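Local coordinates for protein retinol dehydratase (Spodoptera frugiperda, PDB 1FML) that probably dehydrates retinol through a sulfotransferase-type reaction, and binds retinol, adenosine-3'-5'-diphosphate and calcium, at residues A[233-238]-A[340-345]; A[254-259]-A[277-282]; A[286-291]-A[307-312]. One frame throughout, in Å; residues are numbered along the deposited sequence.

Coming from the N terminus, the chain opens contact 1 on helix 227-235 and closes it only at 340-345, beyond helix 325-338, so a loop of about a hundred residues, including strand 243-247 at the edge of the parallel sheet, lies between. Contacts 2 and 3 nest inside that loop, in series. Contact 2 joins helix 255-266 to helix 272-281; contact 3 then ties helix 284-288 to the 307-312 loop. These two touch, for example where H281 meets F287, and both reach adenosine-3'-5'-diphosphate. Contact 1 stands apart, its nearest atoms about 19 Å from those of contact 3, with the two on opposite sides of the chain's centre.

Contact 1 of 3, residues A[233-238]-A[340-345]; sequences EAWAKR and KDTDLR
W235 and L344 meet beside the edge strand 243-247 of the parallel sheet in this P-loop sulfotransferase fold. The indole is sandwiched. Over one face lies the CD1 methyl of L344, 3.6 Å from the centroid of the six-membered ring and 19° off its normal, a CH-pi contact. Over the opposite face comes R238, its extended chain carrying NE above the ring, with one face of the guanidinium against W235 CZ2. A type I beta turn from W235 to R238 makes this possible, because it brings R238 back over the side chain of W235. W235 has CG anti to its own N (chi1 -170°), which directs the indole at the loop 340-345, while F245 meets the ring edge-to-face from the sheet side. At the ring's edge, D343 offers a carboxylate steeply tilted against the indole. W235 NE1 gives D343 OD1 a weak hydrogen bond of 3.3 Å. D343 has CG tucked between its backbone N and carbonyl carbon (chi1 51°), which turns the acid back toward W235 and R238. The direct pairing of D343 OD2 with R238 NH2 is modelled too close to trust in detail. A water also joins the two residues, taking a hydrogen bond from R238 NH2, whose own position is doubtful, and giving one to D343 OD1 at 2.8 Å.

Contact 2 of 3, residues A[254-259]-A[277-282]; sequences DLPGCI and RLCEHL. With A3P (adenosine-3'-5'-diphosphate), chain D.
The flat group here is the adenine of adenosine-3'-5'-diphosphate, approached at its amino-bearing rim, where N6 donates to the carbonyl oxygen of L282 over 3.2 Å in a nearly straight bond (N-H...O 166°). L282 CD1 also lies against N6, so one residue meets the amino group with both backbone and side chain. The puckered ring of P256 carries the C279 sulfur over one of its faces: C279 SG stands 3.6 Å from P256 CG, with CA, CB and CD of the same ring only slightly farther away.

Between the helices the contact is apolar. C279 SG, anti to its carbonyl carbon (chi1 -70°), also touches I259 CD1 at 3.8 Å. The I259 chain is stretched out so that the same CD1 comes down on L278 CB at 3.5 Å, and I259 CG2 lies beside L278 CD1. On the other flank L255 CD2 meets L282 CB at 4.0 Å, the two leucines crossing at about a right angle.

These are two consecutive helices of the sulfotransferase domain, joined by a short loop: the axes of segments 255-259 and 277-281 cross at 117° and come within 9.7 Å. D254 is the N-cap of the first helix, its OD1 taking a weak capping bond from G257 N. The second is backed by helix 76-87, where M78 and L82 pack on L282 and L85 on L278, and H281 NE2 is hydrogen-bonded to E81 OE1.

Contact 3 of 3, residues A[286-291]-A[307-312]; sequences KFKNNG and GEHFIR. With A3P (adenosine-3'-5'-diphosphate), chain D; RTL (retinol), chain E.
K288 lies along I311, the two side chains sliding past each other in opposite directions. Its CB rests on the CG2 methyl of I311 at 3.6 Å. From there CG and CD run close to the I311 carbonyl oxygen, CD at 3.6 Å and also near R312 O. CE follows the same oxygen, and the chain then bends (chi4 50°) to turn NZ back onto it. NZ donates to I311 O over 3.2 Å, meeting the carbonyl almost head-on (C=O...N 175°). The ammonium also sits over one face of the H309 imidazole, 3.9 Å from CG. With alanine here instead of K288, the I311 carbonyl would probably lose its ammonium donor, and H309 the ammonium that lies over one face of its ring.

Next to K288, F287 touches I311 CD1 through CD2 at 3.8 Å and also lies against the adenine N7 and N6. Next to I311 in the chain, R312 grips the 3'-phosphate of the nucleotide with the edge of its guanidinium: NE is 3.0 Å from O1P and NH2 2.9 Å from the same oxygen. F310 touches retinol, so this loop touches both ligands. F287 packs on T77 and E81 of helix 76-87; the contact thus joins short helix 284-288 to the loop after helix 297-301, which packs on helix 76-87 through F310 and on helix 187-200 through R312.

Contact 1 of 3, residues A[233-238]-A[340-345]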
loop_
_atom_site.group_PDB
_atom_site.type_symbol
_atom_site.label_atom_id
_atom_site.label_comp_id
_atom_site.label_asym_id
_atom_site.label_seq_id
_atom_site.Cartn_x
_atom_site.Cartn_y
_atom_site.Cartn_z
ATOM N N GLU A 233 13.449 -2.952 -6.417
ATOM C CA GLU A 233 13.395 -1.884 -7.397
ATOM C C GLU A 233 13.663 -0.548 -6.742
ATOM O O GLU A 233 14.462 0.225 -7.243
ATOM C CB GLU A 233 12.055 -1.849 -8.107
ATOM C CG GLU A 233 12.035 -2.686 -9.364
ATOM C CD GLU A 233 10.749 -2.525 -10.121
ATOM O OE1 GLU A 233 10.288 -1.368 -10.230
ATOM O OE2 GLU A 233 10.197 -3.537 -10.612
ATOM N N ALA A 234 13.010 -0.260 -5.625
ATOM C CA ALA A 234 13.255 1.013 -4.951
ATOM C C ALA A 234 14.666 1.012 -4.373
ATOM O O ALA A 234 15.377 2.011 -4.451
ATOM C CB ALA A 234 12.243 1.240 -3.846
ATOM N N TRP A 235 15.071 -0.114 -3.796
ATOM C CA TRP A 235 16.399 -0.232 -3.210
ATOM C C TRP A 235 17.470 0.342 -4.138
ATOM O O TRP A 235 18.211 1.249 -3.764
ATOM C CB TRP A 235 16.711 -1.702 -2.928
ATOM C CG TRP A 235 17.961 -1.913 -2.099
ATOM C CD1 TRP A 235 19.098 -2.570 -2.475
ATOM C CD2 TRP A 235 18.190 -1.453 -0.762
ATOM N NE1 TRP A 235 20.017 -2.546 -1.461
ATOM C CE2 TRP A 235 19.487 -1.866 -0.397
ATOM C CE3 TRP A 235 17.428 -0.730 0.162
ATOM C CZ2 TRP A 235 20.040 -1.579 0.859
ATOM C CZ3 TRP A 235 17.977 -0.444 1.411
ATOM C CH2 TRP A 235 19.269 -0.867 1.746
ATOM N N ALA A 236 17.531 -0.197 -5.352
ATOM C CA ALA A 236 18.503 0.221 -6.354
ATOM C C ALA A 236 18.499 1.719 -6.655
ATOM O O ALA A 236 19.423 2.229 -7.292
ATOM C CB ALA A 236 18.272 -0.557 -7.638
ATOM N N LYS A 237 17.466 2.425 -6.202
ATOM C CA LYS A 237 17.362 3.861 -6.443
ATOM C C LYS A 237 17.554 4.716 -5.187
ATOM O O LYS A 237 17.391 5.928 -5.234
ATOM C CB LYS A 237 16.004 4.174 -7.064
ATOM C CG LYS A 237 15.824 3.646 -8.480
ATOM C CD LYS A 237 16.589 4.507 -9.462
ATOM C CE LYS A 237 16.267 4.134 -10.894
ATOM N NZ LYS A 237 17.010 5.023 -11.834
ATOM N N ARG A 238 17.913 4.087 -4.073
ATOM C CA ARG A 238 18.094 4.803 -2.818
ATOM C C ARG A 238 19.211 5.829 -2.850
ATOM O O ARG A 238 19.248 6.761 -2.027
ATOM C CB ARG A 238 18.356 3.815 -1.687
ATOM C CG ARG A 238 19.650 3.042 -1.827
ATOM C CD ARG A 238 19.604 1.764 -1.014
ATOM N NE ARG A 238 20.524 0.779 -1.560
ATOM C CZ ARG A 238 21.779 0.638 -1.168
ATOM N NH1 ARG A 238 22.268 1.413 -0.213
ATOM N NH2 ARG A 238 22.550 -0.264 -1.750
ATOM N N LYS A 340 20.594 -12.968 -1.333
ATOM C CA LYS A 340 21.904 -13.451 -1.748
ATOM C C LYS A 340 22.316 -12.572 -2.932
ATOM O O LYS A 340 21.503 -12.285 -3.803
ATOM C CB LYS A 340 21.814 -14.911 -2.196
ATOM C CG LYS A 340 23.071 -15.437 -2.874
ATOM C CD LYS A 340 22.870 -16.861 -3.377
ATOM C CE LYS A 340 24.130 -17.429 -4.037
ATOM N NZ LYS A 340 24.428 -16.809 -5.353
ATOM N N ASP A 341 23.567 -12.129 -2.960
ATOM C CA ASP A 341 24.044 -11.298 -4.065
ATOM C C ASP A 341 23.255 -9.996 -4.245
ATOM O O ASP A 341 22.800 -9.653 -5.338
ATOM C CB ASP A 341 24.050 -12.116 -5.363
ATOM C CG ASP A 341 25.241 -13.069 -5.448
ATOM O OD1 ASP A 341 26.360 -12.596 -5.738
ATOM O OD2 ASP A 341 25.067 -14.285 -5.214
ATOM N N THR A 342 23.111 -9.284 -3.137
ATOM C CA THR A 342 22.435 -7.999 -3.069
ATOM C C THR A 342 22.771 -7.449 -1.690
ATOM O O THR A 342 22.930 -8.216 -0.739
ATOM C CB THR A 342 20.928 -8.139 -3.195
ATOM O OG1 THR A 342 20.333 -6.838 -3.116
ATOM C CG2 THR A 342 20.386 -9.012 -2.094
ATOM N N ASP A 343 22.896 -6.132 -1.583
ATOM C CA ASP A 343 23.238 -5.518 -0.306
ATOM C C ASP A 343 22.025 -5.130 0.545
ATOM O O ASP A 343 22.157 -4.516 1.603
ATOM C CB ASP A 343 24.166 -4.316 -0.537
ATOM C CG ASP A 343 23.631 -3.336 -1.564
ATOM O OD1 ASP A 343 22.909 -3.756 -2.500
ATOM O OD2 ASP A 343 23.963 -2.140 -1.441
ATOM N N LEU A 344 20.844 -5.530 0.089
ATOM C CA LEU A 344 19.602 -5.252 0.795
ATOM C C LEU A 344 19.547 -5.994 2.134
ATOM O O LEU A 344 19.636 -7.218 2.174
ATOM C CB LEU A 344 18.422 -5.682 -0.077
ATOM C CG LEU A 344 17.038 -5.564 0.545
ATOM C CD1 LEU A 344 16.709 -4.101 0.817
ATOM C CD2 LEU A 344 16.043 -6.164 -0.393
ATOM N N ARG A 345 19.391 -5.257 3.229
ATOM C CA ARG A 345 19.325 -5.872 4.554
ATOM C C ARG A 345 18.244 -5.209 5.402
ATOM O O ARG A 345 18.044 -3.998 5.317
ATOM C CB ARG A 345 20.678 -5.748 5.283
ATOM C CG ARG A 345 21.861 -6.383 4.568
ATOM C CD ARG A 345 21.637 -7.872 4.373
ATOM N NE ARG A 345 22.548 -8.467 3.393
ATOM C CZ ARG A 345 23.784 -8.879 3.657
ATOM N NH1 ARG A 345 24.297 -8.773 4.884
ATOM N NH2 ARG A 345 24.512 -9.403 2.682
HETATM O O HOH W 1 22.172 -1.654 -4.261
#

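Contact 2 of 3, residues A[254-259]-A[277-282]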
loop_
_atom_site.group_PDB
_atom_site.type_symbol
_atom_site.label_atom_id
_atom_site.label_comp_id
_atom_site.label_asym_id
_atom_site.label_seq_id
_atom_site.Cartn_x
_atom_site.Cartn_y
_atom_site.Cartn_z
ATOM N N ASP A 254 13.647 4.305 16.109
ATOM C CA ASP A 254 14.009 5.713 16.280
ATOM C C ASP A 254 13.125 6.646 15.450
ATOM O O ASP A 254 13.512 7.117 14.372
ATOM C CB ASP A 254 15.483 5.902 15.907
ATOM C CG ASP A 254 15.916 7.346 15.939
ATOM O OD1 ASP A 254 15.547 8.053 16.903
ATOM O OD2 ASP A 254 16.636 7.763 15.005
ATOM N N LEU A 255 11.934 6.912 15.972
ATOM C CA LEU A 255 10.987 7.769 15.284
ATOM C C LEU A 255 11.552 9.175 15.138
ATOM O O LEU A 255 11.506 9.763 14.054
ATOM C CB LEU A 255 9.657 7.793 16.044
ATOM C CG LEU A 255 8.481 8.440 15.310
ATOM C CD1 LEU A 255 8.254 7.750 13.960
ATOM C CD2 LEU A 255 7.237 8.350 16.179
ATOM N N PRO A 256 12.096 9.736 16.228
ATOM C CA PRO A 256 12.659 11.090 16.154
ATOM C C PRO A 256 13.677 11.229 15.025
ATOM O O PRO A 256 13.743 12.256 14.351
ATOM C CB PRO A 256 13.288 11.276 17.533
ATOM C CG PRO A 256 12.326 10.480 18.444
ATOM C CD PRO A 256 12.107 9.220 17.612
ATOM N N GLY A 257 14.461 10.175 14.820
ATOM C CA GLY A 257 15.475 10.181 13.779
ATOM C C GLY A 257 14.913 9.961 12.393
ATOM O O GLY A 257 15.470 10.443 11.413
ATOM N N CYS A 258 13.818 9.217 12.298
ATOM C CA CYS A 258 13.200 8.989 11.003
ATOM C C CYS A 258 12.565 10.283 10.533
ATOM O O CYS A 258 12.688 10.653 9.367
ATOM C CB CYS A 258 12.148 7.889 11.082
ATOM S SG CYS A 258 12.838 6.227 11.240
ATOM N N ILE A 259 11.897 10.987 11.437
ATOM C CA ILE A 259 11.280 12.245 11.046
ATOM C C ILE A 259 12.345 13.192 10.521
ATOM O O ILE A 259 12.182 13.790 9.457
ATOM C CB ILE A 259 10.580 12.944 12.213
ATOM C CG1 ILE A 259 9.308 12.199 12.593
ATOM C CG2 ILE A 259 10.260 14.381 11.830
ATOM C CD1 ILE A 259 8.664 12.750 13.847
ATOM N N ARG A 277 7.160 17.218 18.520
ATOM C CA ARG A 277 5.739 17.528 18.414
ATOM C C ARG A 277 5.068 16.556 17.445
ATOM O O ARG A 277 3.874 16.269 17.559
ATOM C CB ARG A 277 5.578 18.972 17.934
ATOM C CG ARG A 277 4.169 19.522 17.983
ATOM C CD ARG A 277 4.159 20.942 17.431
ATOM N NE ARG A 277 2.814 21.438 17.157
ATOM C CZ ARG A 277 2.555 22.489 16.383
ATOM N NH1 ARG A 277 3.548 23.152 15.809
ATOM N NH2 ARG A 277 1.305 22.872 16.171
ATOM N N LEU A 278 5.845 16.053 16.489
ATOM C CA LEU A 278 5.336 15.097 15.516
ATOM C C LEU A 278 5.322 13.695 16.102
ATOM O O LEU A 278 4.404 12.926 15.836
ATOM C CB LEU A 278 6.188 15.129 14.255
ATOM C CG LEU A 278 5.845 16.284 13.317
ATOM C CD1 LEU A 278 6.953 16.501 12.296
ATOM C CD2 LEU A 278 4.513 15.970 12.637
ATOM N N CYS A 279 6.337 13.370 16.901
ATOM C CA CYS A 279 6.431 12.055 17.538
ATOM C C CYS A 279 5.200 11.746 18.380
ATOM O O CYS A 279 4.668 10.637 18.334
ATOM C CB CYS A 279 7.665 11.973 18.433
ATOM S SG CYS A 279 9.206 11.929 17.545
ATOM N N GLU A 280 4.756 12.719 19.166
ATOM C CA GLU A 280 3.582 12.508 19.992
ATOM C C GLU A 280 2.364 12.303 19.097
ATOM O O GLU A 280 1.488 11.494 19.403
ATOM C CB GLU A 280 3.396 13.696 20.943
ATOM C CG GLU A 280 3.576 15.066 20.299
ATOM C CD GLU A 280 4.000 16.142 21.299
ATOM O OE1 GLU A 280 4.017 17.338 20.921
ATOM O OE2 GLU A 280 4.324 15.794 22.458
ATOM N N HIS A 281 2.336 13.012 17.970
ATOM C CA HIS A 281 1.225 12.924 17.021
ATOM C C HIS A 281 1.160 11.573 16.329
ATOM O O HIS A 281 0.122 11.192 15.799
ATOM C CB HIS A 281 1.343 14.026 15.958
ATOM C CG HIS A 281 0.260 13.988 14.918
ATOM N ND1 HIS A 281 -1.052 14.304 15.197
ATOM C CD2 HIS A 281 0.290 13.640 13.609
ATOM C CE1 HIS A 281 -1.781 14.152 14.105
ATOM N NE2 HIS A 281 -0.991 13.748 13.128
ATOM N N LEU A 282 2.276 10.857 16.328
ATOM C CA LEU A 282 2.336 9.556 15.687
ATOM C C LEU A 282 2.276 8.415 16.681
ATOM O O LEU A 282 2.560 7.275 16.324
ATOM C CB LEU A 282 3.614 9.433 14.850
ATOM C CG LEU A 282 3.520 9.699 13.345
ATOM C CD1 LEU A 282 2.871 8.513 12.668
ATOM C CD2 LEU A 282 2.734 10.968 13.084
HETATM P P1 A3P D . 0.271 -4.113 11.688
HETATM O O1P A3P D . -0.738 -4.892 10.898
HETATM O O2P A3P D . -0.342 -3.541 12.921
HETATM O O3P A3P D . 1.446 -5.002 12.022
HETATM P P2 A3P D . 0.353 0.556 5.764
HETATM O O4P A3P D . -0.118 1.918 6.226
HETATM O O5P A3P D . 1.509 0.662 4.809
HETATM O O6P A3P D . -0.786 -0.204 5.133
HETATM O "O5'" A3P D . 0.853 -0.267 7.033
HETATM C "C5'" A3P D . -0.014 -0.556 8.108
HETATM C "C4'" A3P D . 0.806 -1.062 9.289
HETATM O "O4'" A3P D . 1.346 0.095 10.006
HETATM C "C3'" A3P D . -0.011 -1.826 10.306
HETATM O "O3'" A3P D . 0.824 -2.887 10.818
HETATM C "C2'" A3P D . -0.393 -0.719 11.285
HETATM O "O2'" A3P D . -0.929 -1.109 12.552
HETATM C "C1'" A3P D . 0.910 0.068 11.354
HETATM N N9 A3P D . 0.757 1.450 11.807
HETATM C C8 A3P D . -0.189 2.410 11.428
HETATM N N7 A3P D . -0.056 3.583 12.017
HETATM C C5 A3P D . 1.051 3.396 12.845
HETATM C C6 A3P D . 1.744 4.260 13.762
HETATM N N6 A3P D . 1.362 5.534 13.972
HETATM N N1 A3P D . 2.874 3.748 14.472
HETATM C C2 A3P D . 3.283 2.444 14.272
HETATM N N3 A3P D . 2.687 1.526 13.412
HETATM C C4 A3P D . 1.576 2.071 12.728
#

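Contact 3 of 3, residues A[286-291]-A[307-312]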
loop_
_atom_site.group_PDB
_atom_site.type_symbol
_atom_site.label_atom_id
_atom_site.label_comp_id
_atom_site.label_asym_id
_atom_site.label_seq_id
_atom_site.Cartn_x
_atom_site.Cartn_y
_atom_site.Cartn_z
ATOM N N LYS A 286 -2.762 7.023 19.744
ATOM C CA LYS A 286 -3.289 8.321 19.350
ATOM C C LYS A 286 -3.652 8.278 17.860
ATOM O O LYS A 286 -4.655 8.852 17.422
ATOM C CB LYS A 286 -2.228 9.398 19.625
ATOM C CG LYS A 286 -2.755 10.821 19.733
ATOM C CD LYS A 286 -1.654 11.784 20.204
ATOM C CE LYS A 286 -2.123 13.247 20.199
ATOM N NZ LYS A 286 -2.439 13.777 18.826
ATOM N N PHE A 287 -2.833 7.571 17.089
ATOM C CA PHE A 287 -3.043 7.437 15.652
ATOM C C PHE A 287 -4.208 6.482 15.390
ATOM O O PHE A 287 -5.153 6.818 14.692
ATOM C CB PHE A 287 -1.766 6.906 15.004
ATOM C CG PHE A 287 -1.544 7.401 13.615
ATOM C CD1 PHE A 287 -1.389 8.762 13.368
ATOM C CD2 PHE A 287 -1.493 6.515 12.546
ATOM C CE1 PHE A 287 -1.189 9.237 12.073
ATOM C CE2 PHE A 287 -1.295 6.984 11.243
ATOM C CZ PHE A 287 -1.142 8.352 11.007
ATOM N N LYS A 288 -4.124 5.292 15.967
ATOM C CA LYS A 288 -5.152 4.268 15.836
ATOM C C LYS A 288 -6.552 4.797 16.133
ATOM O O LYS A 288 -7.552 4.240 15.666
ATOM C CB LYS A 288 -4.829 3.100 16.780
ATOM C CG LYS A 288 -5.926 2.065 16.903
ATOM C CD LYS A 288 -5.425 0.814 17.611
ATOM C CE LYS A 288 -6.574 -0.132 17.957
ATOM N NZ LYS A 288 -7.468 -0.399 16.798
ATOM N N ASN A 289 -6.628 5.864 16.916
ATOM C CA ASN A 289 -7.922 6.436 17.256
ATOM C C ASN A 289 -8.168 7.748 16.540
ATOM O O ASN A 289 -9.163 8.429 16.787
ATOM C CB ASN A 289 -8.027 6.629 18.765
ATOM C CG ASN A 289 -8.069 5.317 19.503
ATOM O OD1 ASN A 289 -8.935 4.486 19.248
ATOM N ND2 ASN A 289 -7.130 5.114 20.417
ATOM N N ASN A 290 -7.251 8.103 15.650
ATOM C CA ASN A 290 -7.384 9.331 14.890
ATOM C C ASN A 290 -8.344 9.059 13.744
ATOM O O ASN A 290 -8.047 8.274 12.846
ATOM C CB ASN A 290 -6.034 9.766 14.334
ATOM C CG ASN A 290 -6.066 11.182 13.796
ATOM O OD1 ASN A 290 -7.078 11.618 13.229
ATOM N ND2 ASN A 290 -4.960 11.911 13.966
ATOM N N GLY A 291 -9.500 9.710 13.787
ATOM C CA GLY A 291 -10.493 9.509 12.749
ATOM C C GLY A 291 -10.075 9.895 11.339
ATOM O O GLY A 291 -10.605 9.362 10.368
ATOM N N GLY A 307 -14.116 -6.863 14.087
ATOM C CA GLY A 307 -12.856 -7.330 14.637
ATOM C C GLY A 307 -11.602 -7.039 13.831
ATOM O O GLY A 307 -10.543 -7.610 14.101
ATOM N N GLU A 308 -11.710 -6.166 12.837
ATOM C CA GLU A 308 -10.559 -5.813 12.036
ATOM C C GLU A 308 -10.435 -4.314 12.022
ATOM O O GLU A 308 -11.424 -3.609 12.161
ATOM C CB GLU A 308 -10.696 -6.361 10.619
ATOM C CG GLU A 308 -10.354 -7.847 10.515
ATOM C CD GLU A 308 -8.900 -8.157 10.890
ATOM O OE1 GLU A 308 -8.212 -7.292 11.470
ATOM O OE2 GLU A 308 -8.447 -9.283 10.616
ATOM N N HIS A 309 -9.217 -3.816 11.868
ATOM C CA HIS A 309 -8.999 -2.377 11.871
ATOM C C HIS A 309 -7.849 -2.050 10.953
ATOM O O HIS A 309 -6.909 -2.835 10.838
ATOM C CB HIS A 309 -8.671 -1.925 13.284
ATOM C CG HIS A 309 -9.705 -2.320 14.283
ATOM N ND1 HIS A 309 -10.878 -1.618 14.454
ATOM C CD2 HIS A 309 -9.780 -3.387 15.110
ATOM C CE1 HIS A 309 -11.632 -2.236 15.344
ATOM N NE2 HIS A 309 -10.990 -3.313 15.759
ATOM N N PHE A 310 -7.920 -0.890 10.311
ATOM C CA PHE A 310 -6.865 -0.476 9.401
ATOM C C PHE A 310 -5.562 -0.260 10.164
ATOM O O PHE A 310 -4.479 -0.349 9.596
ATOM C CB PHE A 310 -7.263 0.802 8.662
ATOM C CG PHE A 310 -6.306 1.184 7.571
ATOM C CD1 PHE A 310 -6.083 0.325 6.496
ATOM C CD2 PHE A 310 -5.610 2.390 7.624
ATOM C CE1 PHE A 310 -5.176 0.662 5.491
ATOM C CE2 PHE A 310 -4.704 2.733 6.624
ATOM C CZ PHE A 310 -4.486 1.867 5.554
ATOM N N ILE A 311 -5.679 0.028 11.452
ATOM C CA ILE A 311 -4.521 0.235 12.316
ATOM C C ILE A 311 -4.635 -0.778 13.450
ATOM O O ILE A 311 -5.441 -0.601 14.352
ATOM C CB ILE A 311 -4.524 1.670 12.859
ATOM C CG1 ILE A 311 -4.489 2.632 11.672
ATOM C CG2 ILE A 311 -3.336 1.901 13.760
ATOM C CD1 ILE A 311 -4.406 4.089 12.018
ATOM N N ARG A 312 -3.838 -1.841 13.401
ATOM C CA ARG A 312 -3.906 -2.904 14.405
ATOM C C ARG A 312 -3.004 -2.818 15.627
ATOM O O ARG A 312 -3.338 -2.182 16.620
ATOM C CB ARG A 312 -3.629 -4.259 13.762
ATOM C CG ARG A 312 -4.703 -4.843 12.891
ATOM C CD ARG A 312 -4.333 -6.286 12.621
ATOM N NE ARG A 312 -2.914 -6.412 12.294
ATOM C CZ ARG A 312 -2.080 -7.267 12.878
ATOM N NH1 ARG A 312 -2.511 -8.088 13.830
ATOM N NH2 ARG A 312 -0.806 -7.296 12.509
HETATM P P1 A3P D . 0.271 -4.113 11.688
HETATM O O1P A3P D . -0.738 -4.892 10.898
HETATM O O2P A3P D . -0.342 -3.541 12.921
HETATM O O3P A3P D . 1.446 -5.002 12.022
HETATM P P2 A3P D . 0.353 0.556 5.764
HETATM O O4P A3P D . -0.118 1.918 6.226
HETATM O O5P A3P D . 1.509 0.662 4.809
HETATM O O6P A3P D . -0.786 -0.204 5.133
HETATM O "O5'" A3P D . 0.853 -0.267 7.033
HETATM C "C5'" A3P D . -0.014 -0.556 8.108
HETATM C "C4'" A3P D . 0.806 -1.062 9.289
HETATM O "O4'" A3P D . 1.346 0.095 10.006
HETATM C "C3'" A3P D . -0.011 -1.826 10.306
HETATM O "O3'" A3P D . 0.824 -2.887 10.818
HETATM C "C2'" A3P D . -0.393 -0.719 11.285
HETATM O "O2'" A3P D . -0.929 -1.109 12.552
HETATM C "C1'" A3P D . 0.910 0.068 11.354
HETATM N N9 A3P D . 0.757 1.450 11.807
HETATM C C8 A3P D . -0.189 2.410 11.428
HETATM N N7 A3P D . -0.056 3.583 12.017
HETATM C C5 A3P D . 1.051 3.396 12.845
HETATM C C6 A3P D . 1.744 4.260 13.762
HETATM N N6 A3P D . 1.362 5.534 13.972
HETATM N N1 A3P D . 2.874 3.748 14.472
HETATM C C2 A3P D . 3.283 2.444 14.272
HETATM N N3 A3P D . 2.687 1.526 13.412
HETATM C C4 A3P D . 1.576 2.071 12.728
HETATM C C1 RTL E . -14.300 -3.192 -1.256
HETATM C C2 RTL E . -15.210 -4.026 -2.203
HETATM C C3 RTL E . -15.688 -3.229 -3.402
HETATM C C4 RTL E . -15.500 -1.790 -3.861
HETATM C C5 RTL E . -14.602 -1.141 -2.814
HETATM C C6 RTL E . -14.045 -1.698 -1.667
HETATM C C7 RTL E . -13.178 -0.943 -0.726
HETATM C C8 RTL E . -11.893 -0.529 -0.941
HETATM C C9 RTL E . -11.134 0.202 0.082
HETATM C C10 RTL E . -9.846 0.593 -0.183
HETATM C C11 RTL E . -8.912 1.321 0.713
HETATM C C12 RTL E . -7.815 0.555 1.034
HETATM C C13 RTL E . -6.605 0.726 1.868
HETATM C C14 RTL E . -5.520 -0.064 2.133
HETATM C C15 RTL E . -4.390 -0.028 1.182
HETATM O O1 RTL E . -3.569 1.051 1.375
HETATM C C16 RTL E . -13.033 -4.058 -1.268
HETATM C C17 RTL E . -15.000 -3.376 0.095
HETATM C C18 RTL E . -14.381 0.332 -3.182
HETATM C C19 RTL E . -11.797 0.510 1.433
HETATM C C20 RTL E . -6.701 2.128 2.499
#